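Local atomic coordinates of acetylornithine aminotransferase (Aquifex aeolicus, PDB entry 2EH6), a protein that catalyses the pyridoxal-phosphate-dependent transfer of an amino group between N(2)-acetyl-L-ornithine and 2-oxoglutarate in arginine biosynthesis, working as a homodimer. Residues V15-Y23 with N40-K48; E74-H82 with C278-E289. All coordinates share one frame; numbering follows the deposited sequence.

Contact 1 of 2, residues V15-Y23 with N40-K48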
ATOM      1  N   VAL A  15      21.026   8.622  -6.748  1.00 28.62           N
ATOM      2  CA  VAL A  15      20.823   7.957  -8.021  1.00 29.09           C
ATOM      3  C   VAL A  15      21.241   6.497  -7.978  1.00 28.43           C
ATOM      4  O   VAL A  15      20.763   5.682  -8.770  1.00 28.00           O
ATOM      5  CB  VAL A  15      21.621   8.662  -9.150  1.00 31.51           C
ATOM      6  CG1 VAL A  15      21.175  10.115  -9.280  1.00 32.62           C
ATOM      7  CG2 VAL A  15      23.102   8.592  -8.855  1.00 29.31           C
ATOM      8  N   ARG A  16      22.133   6.169  -7.054  1.00 28.82           N
ATOM      9  CA  ARG A  16      22.624   4.808  -6.939  1.00 28.53           C
ATOM     10  C   ARG A  16      23.140   4.501  -5.547  1.00 28.18           C
ATOM     11  O   ARG A  16      23.581   5.391  -4.817  1.00 29.33           O
ATOM     12  CB  ARG A  16      23.748   4.584  -7.955  1.00 32.55           C
ATOM     13  CG  ARG A  16      24.565   3.321  -7.737  1.00 33.43           C
ATOM     14  CD  ARG A  16      25.676   3.219  -8.774  1.00 35.35           C
ATOM     15  NE  ARG A  16      25.142   3.184 -10.134  1.00 36.06           N
ATOM     16  CZ  ARG A  16      24.698   2.089 -10.742  1.00 35.98           C
ATOM     17  NH1 ARG A  16      24.724   0.915 -10.119  1.00 35.89           N
ATOM     18  NH2 ARG A  16      24.219   2.170 -11.974  1.00 39.40           N
ATOM     19  N   GLY A  17      23.083   3.226  -5.183  1.00 27.02           N
ATOM     20  CA  GLY A  17      23.576   2.824  -3.885  1.00 27.77           C
ATOM     21  C   GLY A  17      24.435   1.580  -3.985  1.00 26.01           C
ATOM     22  O   GLY A  17      24.262   0.765  -4.887  1.00 27.46           O
ATOM     23  N   LYS A  18      25.373   1.440  -3.059  1.00 27.75           N
ATOM     24  CA  LYS A  18      26.248   0.276  -3.023  1.00 29.56           C
ATOM     25  C   LYS A  18      26.608   0.003  -1.576  1.00 28.31           C
ATOM     26  O   LYS A  18      27.276   0.814  -0.935  1.00 27.86           O
ATOM     27  CB  LYS A  18      27.525   0.522  -3.833  1.00 33.65           C
ATOM     28  CG  LYS A  18      28.391  -0.722  -3.967  1.00 39.70           C
ATOM     29  CD  LYS A  18      27.550  -1.901  -4.450  1.00 45.25           C
ATOM     30  CE  LYS A  18      28.401  -3.044  -4.976  1.00 47.38           C
ATOM     31  NZ  LYS A  18      27.733  -4.363  -4.750  1.00 49.58           N
ATOM     32  N   GLY A  19      26.161  -1.136  -1.060  1.00 26.89           N
ATOM     33  CA  GLY A  19      26.445  -1.470   0.324  1.00 26.77           C
ATOM     34  C   GLY A  19      25.740  -0.509   1.262  1.00 27.60           C
ATOM     35  O   GLY A  19      24.524  -0.323   1.174  1.00 26.74           O
ATOM     36  N   VAL A  20      26.500   0.107   2.161  1.00 26.79           N
ATOM     37  CA  VAL A  20      25.939   1.054   3.114  1.00 26.83           C
ATOM     38  C   VAL A  20      26.155   2.497   2.656  1.00 25.93           C
ATOM     39  O   VAL A  20      26.005   3.439   3.441  1.00 24.52           O
ATOM     40  CB  VAL A  20      26.569   0.868   4.513  1.00 29.01           C
ATOM     41  CG1 VAL A  20      26.173  -0.482   5.086  1.00 29.09           C
ATOM     42  CG2 VAL A  20      28.085   0.966   4.419  1.00 29.04           C
ATOM     43  N   TYR A  21      26.495   2.663   1.381  1.00 25.80           N
ATOM     44  CA  TYR A  21      26.729   3.993   0.818  1.00 28.43           C
ATOM     45  C   TYR A  21      25.734   4.372  -0.271  1.00 27.87           C
ATOM     46  O   TYR A  21      25.249   3.521  -1.012  1.00 27.75           O
ATOM     47  CB  TYR A  21      28.144   4.079   0.225  1.00 30.24           C
ATOM     48  CG  TYR A  21      29.242   3.981   1.257  1.00 32.95           C
ATOM     49  CD1 TYR A  21      29.654   5.104   1.974  1.00 33.67           C
ATOM     50  CD2 TYR A  21      29.829   2.752   1.557  1.00 33.86           C
ATOM     51  CE1 TYR A  21      30.620   5.002   2.974  1.00 36.71           C
ATOM     52  CE2 TYR A  21      30.791   2.639   2.552  1.00 37.99           C
ATOM     53  CZ  TYR A  21      31.180   3.765   3.258  1.00 37.49           C
ATOM     54  OH  TYR A  21      32.111   3.643   4.264  1.00 44.44           O
ATOM     55  N   LEU A  22      25.452   5.669  -0.358  1.00 28.40           N
ATOM     56  CA  LEU A  22      24.564   6.212  -1.375  1.00 28.58           C
ATOM     57  C   LEU A  22      25.340   7.295  -2.129  1.00 28.94           C
ATOM     58  O   LEU A  22      26.222   7.946  -1.561  1.00 29.40           O
ATOM     59  CB  LEU A  22      23.313   6.821  -0.737  1.00 27.99           C
ATOM     60  CG  LEU A  22      22.198   5.826  -0.381  1.00 28.08           C
ATOM     61  CD1 LEU A  22      21.121   6.512   0.446  1.00 27.01           C
ATOM     62  CD2 LEU A  22      21.606   5.266  -1.665  1.00 26.90           C
ATOM     63  N   TYR A  23      25.018   7.471  -3.405  1.00 29.17           N
ATOM     64  CA  TYR A  23      25.680   8.477  -4.235  1.00 30.34           C
ATOM     65  C   TYR A  23      24.642   9.377  -4.886  1.00 29.02           C
ATOM     66  O   TYR A  23      23.674   8.886  -5.465  1.00 29.13           O
ATOM     67  CB  TYR A  23      26.523   7.789  -5.312  1.00 30.39           C
ATOM     68  CG  TYR A  23      27.513   6.817  -4.730  1.00 33.30           C
ATOM     69  CD1 TYR A  23      27.107   5.544  -4.317  1.00 32.61           C
ATOM     70  CD2 TYR A  23      28.834   7.196  -4.499  1.00 33.19           C
ATOM     71  CE1 TYR A  23      27.988   4.680  -3.678  1.00 34.68           C
ATOM     72  CE2 TYR A  23      29.727   6.338  -3.859  1.00 34.45           C
ATOM     73  CZ  TYR A  23      29.295   5.085  -3.449  1.00 34.68           C
ATOM     74  OH  TYR A  23      30.161   4.246  -2.788  1.00 36.27           O
ATOM     75  N   ASN A  40      15.963  -0.295   3.988  1.00 22.43           N
ATOM     76  CA  ASN A  40      17.046  -1.006   3.321  1.00 23.57           C
ATOM     77  C   ASN A  40      17.860  -1.823   4.317  1.00 23.44           C
ATOM     78  O   ASN A  40      19.037  -1.556   4.553  1.00 21.51           O
ATOM     79  CB  ASN A  40      17.928  -0.006   2.568  1.00 23.73           C
ATOM     80  CG  ASN A  40      17.132   0.820   1.570  1.00 24.46           C
ATOM     81  OD1 ASN A  40      16.464   0.277   0.688  1.00 25.93           O
ATOM     82  ND2 ASN A  40      17.189   2.131   1.709  1.00 23.16           N
ATOM     83  N   SER A  41      17.205  -2.829   4.896  1.00 22.86           N
ATOM     84  CA  SER A  41      17.814  -3.716   5.886  1.00 22.90           C
ATOM     85  C   SER A  41      19.157  -4.324   5.478  1.00 23.75           C
ATOM     86  O   SER A  41      20.046  -4.494   6.326  1.00 22.54           O
ATOM     87  CB  SER A  41      16.832  -4.843   6.243  1.00 21.72           C
ATOM     88  OG  SER A  41      16.324  -5.471   5.077  1.00 23.29           O
ATOM     89  N   LEU A  42      19.302  -4.665   4.197  1.00 22.98           N
ATOM     90  CA  LEU A  42      20.551  -5.253   3.703  1.00 23.35           C
ATOM     91  C   LEU A  42      21.375  -4.266   2.868  1.00 24.36           C
ATOM     92  O   LEU A  42      22.233  -4.672   2.075  1.00 24.42           O
ATOM     93  CB  LEU A  42      20.258  -6.500   2.864  1.00 21.93           C
ATOM     94  CG  LEU A  42      19.419  -7.591   3.542  1.00 23.47           C
ATOM     95  CD1 LEU A  42      19.224  -8.757   2.583  1.00 21.87           C
ATOM     96  CD2 LEU A  42      20.104  -8.064   4.814  1.00 23.43           C
ATOM     97  N   GLY A  43      21.124  -2.976   3.052  1.00 24.91           N
ATOM     98  CA  GLY A  43      21.853  -1.975   2.291  1.00 25.86           C
ATOM     99  C   GLY A  43      21.411  -1.965   0.839  1.00 27.94           C
ATOM    100  O   GLY A  43      20.336  -2.469   0.509  1.00 28.55           O
ATOM    101  N   HIS A  44      22.246  -1.408  -0.035  1.00 26.26           N
ATOM    102  CA  HIS A  44      21.927  -1.321  -1.454  1.00 27.71           C
ATOM    103  C   HIS A  44      22.743  -2.292  -2.293  1.00 28.02           C
ATOM    104  O   HIS A  44      23.872  -2.643  -1.942  1.00 29.36           O
ATOM    105  CB  HIS A  44      22.181   0.105  -1.946  1.00 28.02           C
ATOM    106  CG  HIS A  44      21.426   1.147  -1.183  1.00 26.86           C
ATOM    107  ND1 HIS A  44      20.123   1.489  -1.477  1.00 26.22           N
ATOM    108  CD2 HIS A  44      21.781   1.901  -0.118  1.00 26.41           C
ATOM    109  CE1 HIS A  44      19.710   2.410  -0.627  1.00 26.33           C
ATOM    110  NE2 HIS A  44      20.696   2.678   0.209  1.00 26.70           N
ATOM    111  N   ALA A  45      22.164  -2.717  -3.408  1.00 28.67           N
ATOM    112  CA  ALA A  45      22.831  -3.627  -4.325  1.00 29.74           C
ATOM    113  C   ALA A  45      23.363  -4.875  -3.631  1.00 30.78           C
ATOM    114  O   ALA A  45      24.410  -5.406  -4.008  1.00 32.04           O
ATOM    115  CB  ALA A  45      23.977  -2.898  -5.041  1.00 28.32           C
ATOM    116  N   TYR A  46      22.649  -5.337  -2.611  1.00 30.56           N
ATOM    117  CA  TYR A  46      23.057  -6.537  -1.897  1.00 29.50           C
ATOM    118  C   TYR A  46      23.010  -7.678  -2.915  1.00 29.63           C
ATOM    119  O   TYR A  46      21.945  -8.022  -3.418  1.00 28.80           O
ATOM    120  CB  TYR A  46      22.087  -6.812  -0.746  1.00 28.40           C
ATOM    121  CG  TYR A  46      22.561  -7.880   0.203  1.00 28.79           C
ATOM    122  CD1 TYR A  46      23.593  -7.628   1.104  1.00 28.74           C
ATOM    123  CD2 TYR A  46      21.970  -9.146   0.210  1.00 30.61           C
ATOM    124  CE1 TYR A  46      24.025  -8.605   1.993  1.00 29.54           C
ATOM    125  CE2 TYR A  46      22.395 -10.131   1.097  1.00 31.99           C
ATOM    126  CZ  TYR A  46      23.420  -9.852   1.984  1.00 31.79           C
ATOM    127  OH  TYR A  46      23.825 -10.811   2.877  1.00 35.02           O
ATOM    128  N   PRO A  47      24.171  -8.280  -3.228  1.00 29.96           N
ATOM    129  CA  PRO A  47      24.281  -9.380  -4.194  1.00 29.70           C
ATOM    130  C   PRO A  47      23.163 -10.425  -4.213  1.00 29.67           C
ATOM    131  O   PRO A  47      22.511 -10.626  -5.237  1.00 28.66           O
ATOM    132  CB  PRO A  47      25.644  -9.992  -3.859  1.00 29.84           C
ATOM    133  CG  PRO A  47      26.438  -8.794  -3.467  1.00 31.14           C
ATOM    134  CD  PRO A  47      25.470  -8.038  -2.570  1.00 29.80           C
ATOM    135  N   LYS A  48      22.936 -11.095  -3.091  1.00 29.43           N
ATOM    136  CA  LYS A  48      21.905 -12.123  -3.050  1.00 30.18           C
ATOM    137  C   LYS A  48      20.526 -11.560  -3.390  1.00 29.46           C
ATOM    138  O   LYS A  48      19.749 -12.192  -4.108  1.00 26.69           O
ATOM    139  CB  LYS A  48      21.870 -12.793  -1.677  1.00 32.49           C
ATOM    140  CG  LYS A  48      20.934 -13.988  -1.604  1.00 39.33           C
ATOM    141  CD  LYS A  48      20.945 -14.616  -0.215  1.00 44.13           C
ATOM    142  CE  LYS A  48      20.068 -15.858  -0.152  1.00 45.10           C
ATOM    143  NZ  LYS A  48      20.168 -16.530   1.178  1.00 47.21           N
TER
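H44 reaches from the loop that leads into helix 47-59 against the type II' hairpin turn K18-Y21, which joins strand 12-18, outermost of its sheet within the chain, to strand 21-24. On that strand G17 forms backbone hydrogen bonds with the second subunit. A single antiparallel bridge fastens loop to hairpin. H44 N gives a nearly straight bond to G19 O, 2.8 Å long, in the carbonyl plane and on a lone pair; the return bond from G19 N to H44 O is more bent, its donor tilted 34° from the carbonyl plane. The imidazole lies across the end of L22 at about a right angle, with L22 CD2 over one ring face in a CH-pi contact 3.6 Å from the centroid. With CG anti to its carbonyl carbon (chi1 -56°), H44 turns its ring toward L22 while CB stays against the backbone of G17, 3.4 Å from G17 C. Glycine suits that place because a CB on G17 would collide with H44 CG. G43 is suited likewise: its CA already sits 3.3 Å from G19 O, and its phi is positive, as is that of G19 at the turn. Replacing H44 with an alanine would probably open a gap beside G17 and L22 and leave H62 of the second subunit without the ring it packs on. The far end of K18 reaches A45, a small residue that leaves room for it: the lysine chain, bent at chi2 (50°), puts K18 CD 3.8 Å from A45 CB.

Contact 2 of 2, residues E74-H82 with C278-E289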
ATOM      1  N   GLU A  74       5.629 -19.910   1.264  1.00 33.12           N
ATOM      2  CA  GLU A  74       7.024 -20.021   1.683  1.00 31.66           C
ATOM      3  C   GLU A  74       7.472 -18.919   2.629  1.00 30.61           C
ATOM      4  O   GLU A  74       8.119 -19.190   3.637  1.00 29.55           O
ATOM      5  CB  GLU A  74       7.964 -20.041   0.471  1.00 35.70           C
ATOM      6  CG  GLU A  74       9.392 -19.633   0.837  1.00 41.17           C
ATOM      7  CD  GLU A  74      10.409 -19.893  -0.257  1.00 45.24           C
ATOM      8  OE1 GLU A  74      10.144 -19.535  -1.427  1.00 48.05           O
ATOM      9  OE2 GLU A  74      11.488 -20.444   0.065  1.00 46.54           O
ATOM     10  N   LEU A  75       7.147 -17.672   2.297  1.00 27.28           N
ATOM     11  CA  LEU A  75       7.540 -16.553   3.141  1.00 24.93           C
ATOM     12  C   LEU A  75       6.773 -16.582   4.463  1.00 24.48           C
ATOM     13  O   LEU A  75       7.346 -16.352   5.527  1.00 25.15           O
ATOM     14  CB  LEU A  75       7.288 -15.227   2.414  1.00 22.77           C
ATOM     15  CG  LEU A  75       7.723 -13.971   3.172  1.00 22.83           C
ATOM     16  CD1 LEU A  75       9.190 -14.099   3.575  1.00 24.69           C
ATOM     17  CD2 LEU A  75       7.496 -12.737   2.296  1.00 22.99           C
ATOM     18  N   ALA A  76       5.477 -16.871   4.399  1.00 25.49           N
ATOM     19  CA  ALA A  76       4.664 -16.927   5.616  1.00 27.73           C
ATOM     20  C   ALA A  76       5.259 -17.947   6.587  1.00 28.33           C
ATOM     21  O   ALA A  76       5.382 -17.691   7.783  1.00 28.99           O
ATOM     22  CB  ALA A  76       3.227 -17.312   5.273  1.00 25.24           C
ATOM     23  N   HIS A  77       5.629 -19.104   6.053  1.00 30.48           N
ATOM     24  CA  HIS A  77       6.213 -20.176   6.851  1.00 31.91           C
ATOM     25  C   HIS A  77       7.440 -19.681   7.619  1.00 30.81           C
ATOM     26  O   HIS A  77       7.598 -19.972   8.804  1.00 28.88           O
ATOM     27  CB  HIS A  77       6.591 -21.340   5.930  1.00 36.07           C
ATOM     28  CG  HIS A  77       7.083 -22.557   6.652  1.00 42.20           C
ATOM     29  ND1 HIS A  77       7.332 -22.562   8.008  1.00 43.70           N
ATOM     30  CD2 HIS A  77       7.374 -23.803   6.210  1.00 43.82           C
ATOM     31  CE1 HIS A  77       7.760 -23.760   8.370  1.00 46.49           C
ATOM     32  NE2 HIS A  77       7.794 -24.531   7.297  1.00 46.43           N
ATOM     33  N   LYS A  78       8.305 -18.924   6.949  1.00 28.80           N
ATOM     34  CA  LYS A  78       9.501 -18.409   7.599  1.00 28.08           C
ATOM     35  C   LYS A  78       9.164 -17.387   8.677  1.00 27.75           C
ATOM     36  O   LYS A  78       9.820 -17.335   9.717  1.00 28.16           O
ATOM     37  CB  LYS A  78      10.444 -17.788   6.563  1.00 29.86           C
ATOM     38  CG  LYS A  78      11.026 -18.792   5.587  1.00 32.93           C
ATOM     39  CD  LYS A  78      11.665 -18.091   4.395  1.00 36.86           C
ATOM     40  CE  LYS A  78      12.056 -19.086   3.306  1.00 38.72           C
ATOM     41  NZ  LYS A  78      13.137 -20.006   3.751  1.00 41.63           N
ATOM     42  N   LEU A  79       8.138 -16.574   8.436  1.00 25.85           N
ATOM     43  CA  LEU A  79       7.742 -15.567   9.416  1.00 27.31           C
ATOM     44  C   LEU A  79       7.056 -16.211  10.625  1.00 28.47           C
ATOM     45  O   LEU A  79       7.240 -15.776  11.757  1.00 27.55           O
ATOM     46  CB  LEU A  79       6.800 -14.542   8.781  1.00 28.07           C
ATOM     47  CG  LEU A  79       7.403 -13.593   7.736  1.00 29.19           C
ATOM     48  CD1 LEU A  79       6.299 -12.746   7.119  1.00 27.79           C
ATOM     49  CD2 LEU A  79       8.452 -12.703   8.391  1.00 28.68           C
ATOM     50  N   VAL A  80       6.261 -17.247  10.378  1.00 28.97           N
ATOM     51  CA  VAL A  80       5.567 -17.923  11.470  1.00 32.42           C
ATOM     52  C   VAL A  80       6.550 -18.713  12.336  1.00 32.87           C
ATOM     53  O   VAL A  80       6.386 -18.797  13.553  1.00 33.37           O
ATOM     54  CB  VAL A  80       4.466 -18.872  10.930  1.00 32.43           C
ATOM     55  CG1 VAL A  80       3.778 -19.590  12.089  1.00 32.63           C
ATOM     56  CG2 VAL A  80       3.437 -18.071  10.126  1.00 33.35           C
ATOM     57  N   LYS A  81       7.576 -19.279  11.706  1.00 34.76           N
ATOM     58  CA  LYS A  81       8.588 -20.056  12.421  1.00 35.98           C
ATOM     59  C   LYS A  81       9.203 -19.279  13.583  1.00 35.37           C
ATOM     60  O   LYS A  81       9.578 -19.864  14.600  1.00 34.03           O
ATOM     61  CB  LYS A  81       9.697 -20.489  11.458  1.00 39.20           C
ATOM     62  CG  LYS A  81      10.815 -21.273  12.124  1.00 44.65           C
ATOM     63  CD  LYS A  81      11.954 -21.581  11.160  1.00 47.50           C
ATOM     64  CE  LYS A  81      12.668 -20.316  10.704  1.00 50.54           C
ATOM     65  NZ  LYS A  81      13.833 -20.634   9.831  1.00 53.48           N
ATOM     66  N   HIS A  82       9.312 -17.964  13.437  1.00 34.24           N
ATOM     67  CA  HIS A  82       9.893 -17.139  14.490  1.00 35.83           C
ATOM     68  C   HIS A  82       8.860 -16.573  15.455  1.00 33.45           C
ATOM     69  O   HIS A  82       9.223 -15.964  16.459  1.00 35.15           O
ATOM     70  CB  HIS A  82      10.695 -15.983  13.892  1.00 41.02           C
ATOM     71  CG  HIS A  82      12.040 -16.382  13.371  1.00 45.74           C
ATOM     72  ND1 HIS A  82      12.204 -17.179  12.258  1.00 49.03           N
ATOM     73  CD2 HIS A  82      13.286 -16.074  13.801  1.00 46.25           C
ATOM     74  CE1 HIS A  82      13.494 -17.342  12.024  1.00 49.84           C
ATOM     75  NE2 HIS A  82      14.172 -16.681  12.946  1.00 50.42           N
ATOM     76  N   CYS A 278       7.556 -11.110  -2.354  1.00 24.41           N
ATOM     77  CA  CYS A 278       7.837 -12.320  -1.590  1.00 25.83           C
ATOM     78  C   CYS A 278       9.250 -12.847  -1.819  1.00 24.48           C
ATOM     79  O   CYS A 278       9.864 -13.398  -0.912  1.00 24.30           O
ATOM     80  CB  CYS A 278       6.797 -13.393  -1.909  1.00 25.17           C
ATOM     81  SG  CYS A 278       5.140 -13.020  -1.227  1.00 28.16           S
ATOM     82  N   ARG A 279       9.774 -12.673  -3.028  1.00 25.83           N
ATOM     83  CA  ARG A 279      11.130 -13.134  -3.318  1.00 26.29           C
ATOM     84  C   ARG A 279      12.089 -12.283  -2.483  1.00 26.15           C
ATOM     85  O   ARG A 279      13.067 -12.784  -1.923  1.00 26.07           O
ATOM     86  CB  ARG A 279      11.426 -12.969  -4.814  1.00 30.21           C
ATOM     87  CG  ARG A 279      12.751 -13.569  -5.293  1.00 33.57           C
ATOM     88  CD  ARG A 279      12.740 -15.099  -5.296  1.00 36.28           C
ATOM     89  NE  ARG A 279      13.982 -15.649  -5.842  1.00 38.86           N
ATOM     90  CZ  ARG A 279      14.210 -15.888  -7.135  1.00 40.85           C
ATOM     91  NH1 ARG A 279      13.278 -15.638  -8.048  1.00 41.40           N
ATOM     92  NH2 ARG A 279      15.384 -16.375  -7.521  1.00 41.91           N
ATOM     93  N   ALA A 280      11.793 -10.991  -2.385  1.00 22.73           N
ATOM     94  CA  ALA A 280      12.621 -10.081  -1.608  1.00 23.31           C
ATOM     95  C   ALA A 280      12.565 -10.456  -0.135  1.00 24.17           C
ATOM     96  O   ALA A 280      13.601 -10.592   0.525  1.00 23.29           O
ATOM     97  CB  ALA A 280      12.144  -8.644  -1.801  1.00 20.52           C
ATOM     98  N   GLY A 281      11.347 -10.622   0.375  1.00 23.20           N
ATOM     99  CA  GLY A 281      11.173 -10.975   1.772  1.00 26.26           C
ATOM    100  C   GLY A 281      11.854 -12.282   2.134  1.00 26.11           C
ATOM    101  O   GLY A 281      12.406 -12.416   3.222  1.00 25.47           O
ATOM    102  N   THR A 282      11.806 -13.253   1.229  1.00 26.22           N
ATOM    103  CA  THR A 282      12.432 -14.541   1.487  1.00 30.47           C
ATOM    104  C   THR A 282      13.940 -14.389   1.650  1.00 29.81           C
ATOM    105  O   THR A 282      14.549 -15.016   2.520  1.00 30.53           O
ATOM    106  CB  THR A 282      12.146 -15.534   0.351  1.00 33.10           C
ATOM    107  OG1 THR A 282      10.759 -15.888   0.375  1.00 38.34           O
ATOM    108  CG2 THR A 282      12.983 -16.789   0.514  1.00 36.46           C
ATOM    109  N   VAL A 283      14.544 -13.552   0.813  1.00 29.64           N
ATOM    110  CA  VAL A 283      15.980 -13.328   0.890  1.00 26.26           C
ATOM    111  C   VAL A 283      16.327 -12.590   2.177  1.00 26.18           C
ATOM    112  O   VAL A 283      17.245 -12.974   2.903  1.00 24.72           O
ATOM    113  CB  VAL A 283      16.488 -12.500  -0.316  1.00 27.03           C
ATOM    114  CG1 VAL A 283      17.946 -12.140  -0.112  1.00 25.47           C
ATOM    115  CG2 VAL A 283      16.322 -13.290  -1.609  1.00 25.18           C
ATOM    116  N   VAL A 284      15.586 -11.527   2.462  1.00 25.73           N
ATOM    117  CA  VAL A 284      15.827 -10.732   3.660  1.00 25.11           C
ATOM    118  C   VAL A 284      15.677 -11.543   4.946  1.00 25.43           C
ATOM    119  O   VAL A 284      16.519 -11.473   5.840  1.00 26.14           O
ATOM    120  CB  VAL A 284      14.872  -9.523   3.715  1.00 24.52           C
ATOM    121  CG1 VAL A 284      14.996  -8.816   5.058  1.00 23.06           C
ATOM    122  CG2 VAL A 284      15.195  -8.561   2.576  1.00 25.33           C
ATOM    123  N   VAL A 285      14.606 -12.316   5.046  1.00 27.08           N
ATOM    124  CA  VAL A 285      14.398 -13.105   6.250  1.00 28.22           C
ATOM    125  C   VAL A 285      15.534 -14.099   6.497  1.00 29.39           C
ATOM    126  O   VAL A 285      15.999 -14.233   7.628  1.00 30.16           O
ATOM    127  CB  VAL A 285      13.042 -13.832   6.205  1.00 27.74           C
ATOM    128  CG1 VAL A 285      12.933 -14.812   7.368  1.00 27.44           C
ATOM    129  CG2 VAL A 285      11.912 -12.792   6.295  1.00 24.13           C
ATOM    130  N   ASP A 286      15.994 -14.777   5.451  1.00 29.39           N
ATOM    131  CA  ASP A 286      17.088 -15.730   5.616  1.00 31.00           C
ATOM    132  C   ASP A 286      18.378 -15.022   6.011  1.00 31.03           C
ATOM    133  O   ASP A 286      19.089 -15.464   6.917  1.00 28.98           O
ATOM    134  CB  ASP A 286      17.327 -16.524   4.328  1.00 35.53           C
ATOM    135  CG  ASP A 286      16.221 -17.516   4.038  1.00 38.52           C
ATOM    136  OD1 ASP A 286      15.463 -17.852   4.974  1.00 40.86           O
ATOM    137  OD2 ASP A 286      16.118 -17.969   2.877  1.00 42.38           O
ATOM    138  N   GLU A 287      18.681 -13.919   5.333  1.00 29.15           N
ATOM    139  CA  GLU A 287      19.900 -13.173   5.629  1.00 29.99           C
ATOM    140  C   GLU A 287      19.873 -12.516   6.997  1.00 29.11           C
ATOM    141  O   GLU A 287      20.868 -12.531   7.720  1.00 29.82           O
ATOM    142  CB  GLU A 287      20.145 -12.110   4.555  1.00 30.78           C
ATOM    143  CG  GLU A 287      20.387 -12.691   3.171  1.00 34.16           C
ATOM    144  CD  GLU A 287      21.591 -13.614   3.140  1.00 37.60           C
ATOM    145  OE1 GLU A 287      22.703 -13.142   3.447  1.00 40.47           O
ATOM    146  OE2 GLU A 287      21.426 -14.808   2.814  1.00 40.31           O
ATOM    147  N   VAL A 288      18.735 -11.934   7.352  1.00 29.69           N
ATOM    148  CA  VAL A 288      18.598 -11.251   8.632  1.00 29.52           C
ATOM    149  C   VAL A 288      18.772 -12.163   9.841  1.00 30.99           C
ATOM    150  O   VAL A 288      19.419 -11.784  10.810  1.00 31.96           O
ATOM    151  CB  VAL A 288      17.228 -10.538   8.735  1.00 30.14           C
ATOM    152  CG1 VAL A 288      16.948 -10.137  10.178  1.00 29.09           C
ATOM    153  CG2 VAL A 288      17.227  -9.301   7.844  1.00 27.39           C
ATOM    154  N   GLU A 289      18.202 -13.359   9.801  1.00 32.67           N
ATOM    155  CA  GLU A 289      18.349 -14.239  10.948  1.00 35.48           C
ATOM    156  C   GLU A 289      19.815 -14.600  11.178  1.00 34.41           C
ATOM    157  O   GLU A 289      20.218 -14.865  12.304  1.00 33.55           O
ATOM    158  CB  GLU A 289      17.486 -15.495  10.787  1.00 38.62           C
ATOM    159  CG  GLU A 289      17.658 -16.234   9.492  1.00 44.64           C
ATOM    160  CD  GLU A 289      16.605 -17.311   9.319  1.00 48.46           C
ATOM    161  OE1 GLU A 289      15.401 -16.979   9.416  1.00 50.11           O
ATOM    162  OE2 GLU A 289      16.974 -18.482   9.085  1.00 51.22           O
TER
HETATM  163  O   HOH W   1       8.444 -16.583  -0.997  1.00 38.59           O
HETATM  164  O   HOH W   2      15.046 -20.302   0.993  1.00 61.45           O
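L75 is the knob at the apolar centre, fitting a hole formed by C278, G281, T282 and V285 on the neighbouring helix. Its CD1 lies 3.5 Å from G281 C, and a CB on G281 would strike L75 CD2; glycine therefore lets the leucine approach the backbone. The first torsion of L75 carries CG toward the hole, and chi2 (54°) turns CD2 to C278 and CD1 to G281 and T282. L79 CD2 meets V285 CG2 at 4.0 Å, the two side chains crossing at about a right angle. Farther out, T282 serves both environments: its CG2 packs 3.7 Å from K78 CE, while OG1 bonds to C278 O within its own helix and accepts a hydrogen bond from a water 2.8 Å from OG1. The long chain of K78 spans the boundary, CB on V285 and NZ in a weak, 3.4 Å salt bridge with D286 OD1. A longer ion pair joins K81 to E289, whose OE1 lies 3.3 Å from H82 CE1, with ring and carboxylate planes 44° apart. The segments 74-81 and 278-289 cross at 31°, a knobs-into-holes packing of two near-parallel helices within the fold-type I architecture of class-III aminotransferases.

How the contacts relate
From the N terminus, the chain runs through the hairpin of strands 12-18 and 21-24, and contact 1 closes a short loop of 16 residues that includes strand 29-32. Helix 47-59 then leads on to helix 70-81, where contact 2 opens a far longer loop, 195 residues between its segments, containing every strand of the second mixed sheet before returning on helix 275-308. The two loops follow in series, neither nesting nor crossing. Helix 275-308 nevertheless joins them: E287 forms a salt bridge with K48 and a probable hydrogen bond with Y46, while V284 packs on S41. The hairpin is thus tied, through the loop before helix 47-59, to helix 275-308 and on to helix 70-81; both contacts touch the second subunit.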